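Local coordinates for hydrolase (PDB 6IAH), which is a magnesium-binding phosphatase of the haloacid dehalogenase superfamily with diverse substrate specificity, possibly including phosphoglycolate, at residues N202-L205 / F206-Y210. Sequence-based numbering, arbitrary orientation.
Sequences NDEL and FVENY
Glu208 folds back over the preceding turn of its helix, onto Glu204 and Leu205. Glu208 CB lies 3.4 Å from Leu205 O. Glu208 CG is anti to the carbonyl carbon (chi1 -74°), which sends the chain back toward the helix start and sets Glu208 CG 3.5 Å from Glu204 O. At the tip, Glu208 OE1 sits 3.6 Å from Leu205 CA and Glu208 OE2 3.5 Å from Glu204 CG. The two carboxylates are turned 15° apart, with Glu204 OE1 and Glu208 OE2 4.6 Å from each other. Arg224 forms a salt bridge to Glu204 OE2, which probably offsets some repulsion between the like charges. Glu208 N gives Glu204 O a nearly straight hydrogen bond of 2.8 Å. Asn209 N bonds Leu205 O in the same i to i+4 pattern, and Leu205 CD1 lies 3.6 Å from Asn209 OD1. Pro180 O holds Asn209 ND2. Helix 201-213 links strands 194-198 and 218-221 in a beta-alpha-beta unit. Near its start Asp203, a magnesium-site residue whose nearest side-chain atom is about 4 Å from the ion here, forms a salt bridge with Lys179. Val207 packs on Tyr196 and Phe219 of the two strands, while Phe206 and Tyr210 reach Leu185 of helix 183-189.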
ATOM      1  N   ASN A 202       8.315   4.663  -7.284  1.00 30.80           N
ATOM      2  CA  ASN A 202       8.448   3.212  -7.439  1.00 30.44           C
ATOM      3  C   ASN A 202       7.621   2.696  -8.612  1.00 27.40           C
ATOM      4  O   ASN A 202       8.052   1.774  -9.317  1.00 26.00           O
ATOM      5  CB  ASN A 202       8.123   2.438  -6.131  1.00 32.93           C
ATOM      6  CG  ASN A 202       8.655   0.989  -6.174  1.00 35.00           C
ATOM      7  OD1 ASN A 202       7.910   0.063  -6.313  1.00 35.87           O
ATOM      8  ND2 ASN A 202       9.966   0.823  -6.049  1.00 42.04           N
ATOM      9  N   ASP A 203       6.458   3.284  -8.825  1.00 27.16           N
ATOM     10  CA  ASP A 203       5.638   2.995 -10.006  1.00 27.56           C
ATOM     11  C   ASP A 203       6.340   3.373 -11.311  1.00 28.57           C
ATOM     12  O   ASP A 203       6.318   2.625 -12.314  1.00 24.95           O
ATOM     13  CB  ASP A 203       4.280   3.698  -9.919  1.00 27.21           C
ATOM     14  CG  ASP A 203       3.425   3.196  -8.758  1.00 27.82           C
ATOM     15  OD1 ASP A 203       3.387   1.955  -8.485  1.00 25.17           O
ATOM     16  OD2 ASP A 203       2.806   4.060  -8.090  1.00 25.54           O
ATOM     17  N   GLU A 204       7.013   4.518 -11.276  1.00 25.77           N
ATOM     18  CA  GLU A 204       7.786   4.994 -12.427  1.00 27.80           C
ATOM     19  C   GLU A 204       8.930   4.062 -12.764  1.00 26.79           C
ATOM     20  O   GLU A 204       9.103   3.637 -13.929  1.00 27.02           O
ATOM     21  CB  GLU A 204       8.315   6.404 -12.171  1.00 26.81           C
ATOM     22  CG  GLU A 204       8.858   7.042 -13.433  1.00 30.25           C
ATOM     23  CD  GLU A 204       8.764   8.553 -13.411  1.00 34.31           C
ATOM     24  OE1 GLU A 204       9.056   9.066 -12.342  1.00 35.71           O
ATOM     25  OE2 GLU A 204       8.373   9.205 -14.438  1.00 36.37           O
ATOM     26  N   LEU A 205       9.627   3.627 -11.712  1.00 27.08           N
ATOM     27  CA  LEU A 205      10.712   2.659 -11.838  1.00 25.39           C
ATOM     28  C   LEU A 205      10.255   1.333 -12.387  1.00 30.04           C
ATOM     29  O   LEU A 205      10.944   0.687 -13.265  1.00 25.85           O
ATOM     30  CB  LEU A 205      11.370   2.476 -10.461  1.00 26.31           C
ATOM     31  CG  LEU A 205      12.425   1.410 -10.276  1.00 29.01           C
ATOM     32  CD1 LEU A 205      13.581   1.422 -11.303  1.00 29.68           C
ATOM     33  CD2 LEU A 205      12.971   1.517  -8.861  1.00 34.40           C
ATOM     34  N   PHE A 206       9.104   0.869 -11.864  1.00 24.18           N
ATOM     35  CA  PHE A 206       8.456  -0.335 -12.381  1.00 22.86           C
ATOM     36  C   PHE A 206       8.403  -0.333 -13.922  1.00 24.32           C
ATOM     37  O   PHE A 206       8.727  -1.346 -14.636  1.00 23.42           O
ATOM     38  CB  PHE A 206       7.047  -0.402 -11.720  1.00 22.43           C
ATOM     39  CG  PHE A 206       6.111  -1.459 -12.225  1.00 24.40           C
ATOM     40  CD1 PHE A 206       6.524  -2.782 -12.412  1.00 24.79           C
ATOM     41  CD2 PHE A 206       4.751  -1.152 -12.390  1.00 24.94           C
ATOM     42  CE1 PHE A 206       5.624  -3.761 -12.777  1.00 26.57           C
ATOM     43  CE2 PHE A 206       3.847  -2.156 -12.749  1.00 26.03           C
ATOM     44  CZ  PHE A 206       4.300  -3.442 -12.978  1.00 25.89           C
ATOM     45  N   VAL A 207       7.849   0.746 -14.444  1.00 25.65           N
ATOM     46  CA  VAL A 207       7.662   0.874 -15.904  1.00 27.63           C
ATOM     47  C   VAL A 207       9.033   1.109 -16.616  1.00 29.04           C
ATOM     48  O   VAL A 207       9.302   0.473 -17.646  1.00 27.98           O
ATOM     49  CB  VAL A 207       6.639   1.970 -16.269  1.00 26.84           C
ATOM     50  CG1 VAL A 207       6.514   2.123 -17.750  1.00 26.26           C
ATOM     51  CG2 VAL A 207       5.271   1.648 -15.673  1.00 28.99           C
ATOM     52  N   GLU A 208       9.908   1.935 -16.040  1.00 27.57           N
ATOM     53  CA  GLU A 208      11.337   1.976 -16.539  1.00 27.51           C
ATOM     54  C   GLU A 208      11.925   0.563 -16.654  1.00 29.88           C
ATOM     55  O   GLU A 208      12.532   0.215 -17.682  1.00 27.45           O
ATOM     56  CB  GLU A 208      12.195   2.836 -15.641  1.00 26.01           C
ATOM     57  CG  GLU A 208      11.946   4.323 -15.804  1.00 28.53           C
ATOM     58  CD  GLU A 208      12.386   5.208 -14.612  1.00 31.38           C
ATOM     59  OE1 GLU A 208      13.041   4.768 -13.660  1.00 34.10           O
ATOM     60  OE2 GLU A 208      12.066   6.392 -14.621  1.00 34.04           O
ATOM     61  N   ASN A 209      11.705  -0.279 -15.632  1.00 25.46           N
ATOM     62  CA  ASN A 209      12.193  -1.667 -15.717  1.00 26.03           C
ATOM     63  C   ASN A 209      11.556  -2.471 -16.821  1.00 27.78           C
ATOM     64  O   ASN A 209      12.172  -3.383 -17.419  1.00 27.43           O
ATOM     65  CB  ASN A 209      11.990  -2.424 -14.387  1.00 26.72           C
ATOM     66  CG  ASN A 209      12.899  -1.918 -13.274  1.00 27.37           C
ATOM     67  OD1 ASN A 209      13.984  -1.370 -13.516  1.00 24.38           O
ATOM     68  ND2 ASN A 209      12.440  -2.069 -12.043  1.00 25.73           N
ATOM     69  N   TYR A 210      10.280  -2.216 -17.068  1.00 27.12           N
ATOM     70  CA  TYR A 210       9.572  -2.935 -18.122  1.00 27.58           C
ATOM     71  C   TYR A 210      10.141  -2.574 -19.497  1.00 26.88           C
ATOM     72  O   TYR A 210      10.356  -3.446 -20.394  1.00 24.65           O
ATOM     73  CB  TYR A 210       8.039  -2.605 -18.056  1.00 26.25           C
ATOM     74  CG  TYR A 210       7.251  -3.435 -19.055  1.00 28.20           C
ATOM     75  CD1 TYR A 210       6.830  -4.720 -18.749  1.00 29.68           C
ATOM     76  CD2 TYR A 210       6.945  -2.914 -20.335  1.00 28.95           C
ATOM     77  CE1 TYR A 210       6.126  -5.499 -19.677  1.00 29.72           C
ATOM     78  CE2 TYR A 210       6.224  -3.646 -21.257  1.00 29.01           C
ATOM     79  CZ  TYR A 210       5.817  -4.943 -20.932  1.00 31.92           C
ATOM     80  OH  TYR A 210       5.127  -5.691 -21.853  1.00 30.65           O
TER